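Local coordinates for protein packaging enzyme P4 (Pseudomonas phage phi13, PDB 4BLP) that probably hydrolyses NTP to drive RNA into the viral procapsid, as a hexameric RecA-like packaging motor of a double-stranded RNA phage, at residues D[48-60]-D[110-122]. Sequence-based numbering, arbitrary orientation.
Sequences AAVKKSLRDGGMT and VFVPQQNNVLRAT
Two loops of the N-terminal region, 52-60 and 112-122, pack together at a subunit interface of the hexamer, with Gln115 and Met59 at the centre. The Gln115 side chain bends at chi2 (72°), which turns its amide toward Gly57. Gln115 NE2 donates to Gly57 O at 2.9 Å, within the amide plane and on a carbonyl lone pair. Arg120 grips Gln115 OE1 end-on with NH1 (3.0 Å) and NH2 (2.9 Å). Bonds at both ends of the amide thus fix its rotation. The Met59 chain, bent at chi2 and chi3, crosses Gln115 at about a right angle and lays CE over one face of the Arg120 guanidinium, 4.0 Å above its plane. Val50 CG2 meets the edge of that group. Leu54 CD2 touches Val118 CG2 at 3.7 Å and Pro113 CB at 4.1 Å. A water bridges Leu54 O, Gly58 O and Gln115 N. Phe111 CZ lies 3.6 Å from Arg55 CB. Arg120 NE also donates a hydrogen bond to Val39 O of a second subunit, whose Val39 packs on Met59. Phe111 belongs to strand 110-111, the edge strand that pairs with 73-78, and Leu54 packs on Val76 of that sheet.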
loop_
_atom_site.group_PDB
_atom_site.type_symbol
_atom_site.label_atom_id
_atom_site.label_comp_id
_atom_site.label_asym_id
_atom_site.label_seq_id
_atom_site.Cartn_x
_atom_site.Cartn_y
_atom_site.Cartn_z
ATOM N N ALA D 48 5.042 33.717 -2.811
ATOM C CA ALA D 48 4.266 34.572 -1.898
ATOM C C ALA D 48 3.488 33.742 -0.853
ATOM O O ALA D 48 3.449 34.118 0.323
ATOM C CB ALA D 48 3.301 35.466 -2.671
ATOM N N ALA D 49 2.924 32.590 -1.258
ATOM C CA ALA D 49 2.171 31.738 -0.328
ATOM C C ALA D 49 3.111 31.104 0.675
ATOM O O ALA D 49 2.814 31.061 1.851
ATOM C CB ALA D 49 1.433 30.648 -1.099
ATOM N N VAL D 50 4.274 30.629 0.199
ATOM C CA VAL D 50 5.229 29.909 1.044
ATOM C C VAL D 50 5.865 30.856 2.081
ATOM O O VAL D 50 6.165 30.435 3.202
ATOM C CB VAL D 50 6.275 29.222 0.121
ATOM C CG1 VAL D 50 7.474 28.694 0.905
ATOM C CG2 VAL D 50 5.640 28.099 -0.700
ATOM N N LYS D 51 6.030 32.155 1.743
ATOM C CA LYS D 51 6.639 33.128 2.656
ATOM C C LYS D 51 5.750 33.441 3.871
ATOM O O LYS D 51 6.250 33.981 4.856
ATOM C CB LYS D 51 6.925 34.450 1.903
ATOM C CG LYS D 51 8.382 34.758 1.697
ATOM C CD LYS D 51 8.526 36.078 0.942
ATOM C CE LYS D 51 9.541 36.965 1.602
ATOM N NZ LYS D 51 9.793 38.192 0.803
ATOM N N LYS D 52 4.439 33.142 3.795
ATOM C CA LYS D 52 3.508 33.422 4.891
ATOM C C LYS D 52 3.785 32.546 6.119
ATOM O O LYS D 52 4.507 31.548 6.024
ATOM C CB LYS D 52 2.050 33.245 4.422
ATOM C CG LYS D 52 1.684 34.292 3.367
ATOM C CD LYS D 52 0.216 34.231 3.009
ATOM C CE LYS D 52 -0.167 35.337 2.055
ATOM N NZ LYS D 52 -1.579 35.199 1.610
ATOM N N SER D 53 3.251 32.954 7.274
ATOM C CA SER D 53 3.425 32.214 8.511
ATOM C C SER D 53 2.722 30.867 8.407
ATOM O O SER D 53 1.854 30.687 7.530
ATOM C CB SER D 53 2.822 32.984 9.676
ATOM O OG SER D 53 1.417 33.089 9.533
ATOM N N LEU D 54 3.025 29.967 9.336
ATOM C CA LEU D 54 2.350 28.643 9.339
ATOM C C LEU D 54 0.834 28.823 9.553
ATOM O O LEU D 54 0.045 28.128 8.907
ATOM C CB LEU D 54 2.936 27.748 10.411
ATOM C CG LEU D 54 4.367 27.259 10.067
ATOM C CD1 LEU D 54 5.095 26.767 11.320
ATOM C CD2 LEU D 54 4.321 26.088 9.063
ATOM N N ARG D 55 0.419 29.762 10.429
ATOM C CA ARG D 55 -1.025 29.967 10.634
ATOM C C ARG D 55 -1.717 30.512 9.391
ATOM O O ARG D 55 -2.928 30.313 9.218
ATOM C CB ARG D 55 -1.300 30.875 11.841
ATOM C CG ARG D 55 -0.850 32.305 11.708
ATOM C CD ARG D 55 -1.516 33.166 12.789
ATOM N NE ARG D 55 -2.976 33.015 12.843
ATOM C CZ ARG D 55 -3.837 33.767 12.165
ATOM N NH1 ARG D 55 -3.402 34.717 11.348
ATOM N NH2 ARG D 55 -5.142 33.572 12.294
ATOM N N ASP D 56 -0.974 31.190 8.541
ATOM C CA ASP D 56 -1.543 31.780 7.325
ATOM C C ASP D 56 -1.316 30.913 6.072
ATOM O O ASP D 56 -1.455 31.396 4.944
ATOM C CB ASP D 56 -0.971 33.182 7.098
ATOM C CG ASP D 56 -1.405 34.236 8.116
ATOM O OD1 ASP D 56 -2.384 33.996 8.850
ATOM O OD2 ASP D 56 -0.753 35.283 8.188
ATOM N N GLY D 57 -1.017 29.640 6.266
ATOM C CA GLY D 57 -0.915 28.723 5.127
ATOM C C GLY D 57 0.440 28.626 4.448
ATOM O O GLY D 57 0.564 27.971 3.417
ATOM N N GLY D 58 1.464 29.277 5.012
ATOM C CA GLY D 58 2.820 29.212 4.455
ATOM C C GLY D 58 3.771 28.335 5.233
ATOM O O GLY D 58 3.344 27.480 6.033
ATOM N N MET D 59 5.092 28.531 5.002
ATOM C CA MET D 59 6.129 27.697 5.648
ATOM C C MET D 59 6.954 28.435 6.670
ATOM O O MET D 59 7.786 27.813 7.336
ATOM C CB MET D 59 7.164 27.201 4.585
ATOM C CG MET D 59 6.679 26.150 3.640
ATOM S SD MET D 59 6.613 24.566 4.469
ATOM C CE MET D 59 8.291 24.005 4.393
ATOM N N THR D 60 6.816 29.751 6.747
ATOM C CA THR D 60 7.702 30.533 7.605
ATOM C C THR D 60 7.203 30.565 9.036
ATOM O O THR D 60 6.257 31.272 9.336
ATOM C CB THR D 60 7.840 31.945 7.033
ATOM O OG1 THR D 60 8.192 31.807 5.652
ATOM C CG2 THR D 60 8.906 32.789 7.768
ATOM N N VAL D 110 -3.532 25.329 18.914
ATOM C CA VAL D 110 -2.945 24.131 18.274
ATOM C C VAL D 110 -3.723 23.955 17.003
ATOM O O VAL D 110 -4.973 23.952 17.045
ATOM C CB VAL D 110 -3.004 22.844 19.142
ATOM C CG1 VAL D 110 -2.478 21.621 18.356
ATOM C CG2 VAL D 110 -2.241 23.018 20.460
ATOM N N PHE D 111 -3.032 23.826 15.883
ATOM C CA PHE D 111 -3.748 23.664 14.621
ATOM C C PHE D 111 -2.922 22.890 13.634
ATOM O O PHE D 111 -1.683 22.814 13.764
ATOM C CB PHE D 111 -4.123 25.054 14.015
ATOM C CG PHE D 111 -2.932 25.968 13.729
ATOM C CD1 PHE D 111 -2.419 26.808 14.724
ATOM C CD2 PHE D 111 -2.308 25.952 12.486
ATOM C CE1 PHE D 111 -1.306 27.629 14.473
ATOM C CE2 PHE D 111 -1.181 26.747 12.234
ATOM C CZ PHE D 111 -0.688 27.592 13.232
ATOM N N VAL D 112 -3.604 22.333 12.635
ATOM C CA VAL D 112 -2.901 21.734 11.495
ATOM C C VAL D 112 -2.551 22.872 10.511
ATOM O O VAL D 112 -3.473 23.524 9.973
ATOM C CB VAL D 112 -3.759 20.650 10.794
ATOM C CG1 VAL D 112 -3.011 20.091 9.556
ATOM C CG2 VAL D 112 -4.084 19.526 11.782
ATOM N N PRO D 113 -1.247 23.124 10.241
ATOM C CA PRO D 113 -0.884 24.180 9.262
ATOM C C PRO D 113 -1.298 23.682 7.886
ATOM O O PRO D 113 -1.101 22.492 7.559
ATOM C CB PRO D 113 0.634 24.330 9.413
ATOM C CG PRO D 113 1.099 22.921 9.864
ATOM C CD PRO D 113 -0.051 22.440 10.780
ATOM N N GLN D 114 -1.899 24.587 7.085
ATOM C CA GLN D 114 -2.507 24.132 5.830
ATOM C C GLN D 114 -1.659 24.324 4.572
ATOM O O GLN D 114 -2.111 23.988 3.463
ATOM C CB GLN D 114 -3.891 24.773 5.668
ATOM C CG GLN D 114 -4.912 24.241 6.744
ATOM C CD GLN D 114 -5.059 22.720 6.775
ATOM O OE1 GLN D 114 -4.937 22.026 5.760
ATOM N NE2 GLN D 114 -5.358 22.162 7.919
ATOM N N GLN D 115 -0.383 24.712 4.755
ATOM C CA GLN D 115 0.554 24.724 3.630
ATOM C C GLN D 115 0.630 23.308 3.041
ATOM O O GLN D 115 0.803 22.323 3.790
ATOM C CB GLN D 115 1.952 25.126 4.167
ATOM C CG GLN D 115 3.138 24.774 3.236
ATOM C CD GLN D 115 3.311 25.582 1.966
ATOM O OE1 GLN D 115 4.176 25.242 1.163
ATOM N NE2 GLN D 115 2.525 26.656 1.731
ATOM N N ASN D 116 0.560 23.200 1.729
ATOM C CA ASN D 116 0.717 21.876 1.093
ATOM C C ASN D 116 2.107 21.284 1.415
ATOM O O ASN D 116 3.104 22.018 1.377
ATOM C CB ASN D 116 0.576 22.023 -0.434
ATOM C CG ASN D 116 0.679 20.722 -1.176
ATOM O OD1 ASN D 116 -0.065 19.778 -0.911
ATOM N ND2 ASN D 116 1.660 20.627 -2.057
ATOM N N ASN D 117 2.175 19.952 1.759
ATOM C CA ASN D 117 3.487 19.301 2.011
ATOM C C ASN D 117 4.330 20.114 2.986
ATOM O O ASN D 117 5.539 20.321 2.778
ATOM C CB ASN D 117 4.246 19.182 0.684
ATOM C CG ASN D 117 3.625 18.206 -0.265
ATOM O OD1 ASN D 117 2.859 17.333 0.144
ATOM N ND2 ASN D 117 3.992 18.309 -1.536
ATOM N N VAL D 118 3.707 20.575 4.075
ATOM C CA VAL D 118 4.366 21.458 5.043
ATOM C C VAL D 118 5.591 20.815 5.742
ATOM O O VAL D 118 6.485 21.544 6.156
ATOM C CB VAL D 118 3.329 21.977 6.072
ATOM C CG1 VAL D 118 2.875 20.861 7.022
ATOM C CG2 VAL D 118 3.874 23.181 6.842
ATOM N N LEU D 119 5.638 19.490 5.864
ATOM C CA LEU D 119 6.794 18.881 6.546
ATOM C C LEU D 119 8.002 18.591 5.622
ATOM O O LEU D 119 9.001 18.002 6.077
ATOM C CB LEU D 119 6.347 17.531 7.180
ATOM C CG LEU D 119 5.300 17.675 8.307
ATOM C CD1 LEU D 119 4.815 16.285 8.766
ATOM C CD2 LEU D 119 5.886 18.439 9.506
ATOM N N ARG D 120 7.935 19.026 4.355
ATOM C CA ARG D 120 8.941 18.664 3.337
ATOM C C ARG D 120 10.391 19.103 3.667
ATOM O O ARG D 120 11.346 18.491 3.158
ATOM C CB ARG D 120 8.535 19.245 1.969
ATOM C CG ARG D 120 8.548 20.792 1.933
ATOM C CD ARG D 120 8.072 21.221 0.551
ATOM N NE ARG D 120 8.023 22.667 0.375
ATOM C CZ ARG D 120 6.949 23.399 0.670
ATOM N NH1 ARG D 120 5.869 22.825 1.201
ATOM N NH2 ARG D 120 6.938 24.702 0.419
ATOM N N ALA D 121 10.563 20.153 4.479
ATOM C CA ALA D 121 11.920 20.649 4.769
ATOM C C ALA D 121 12.443 20.093 6.102
ATOM O O ALA D 121 13.571 20.388 6.469
ATOM C CB ALA D 121 11.915 22.170 4.830
ATOM N N THR D 122 11.608 19.328 6.814
ATOM C CA THR D 122 11.920 18.783 8.149
ATOM C C THR D 122 11.593 17.307 8.204
ATOM O O THR D 122 10.645 16.904 8.899
ATOM C CB THR D 122 11.081 19.542 9.225
ATOM O OG1 THR D 122 9.691 19.460 8.876
ATOM C CG2 THR D 122 11.521 21.010 9.395
HETATM O O HOH W 1 0.837 26.429 6.869
HETATM O O HOH W 2 -2.733 27.111 8.068
#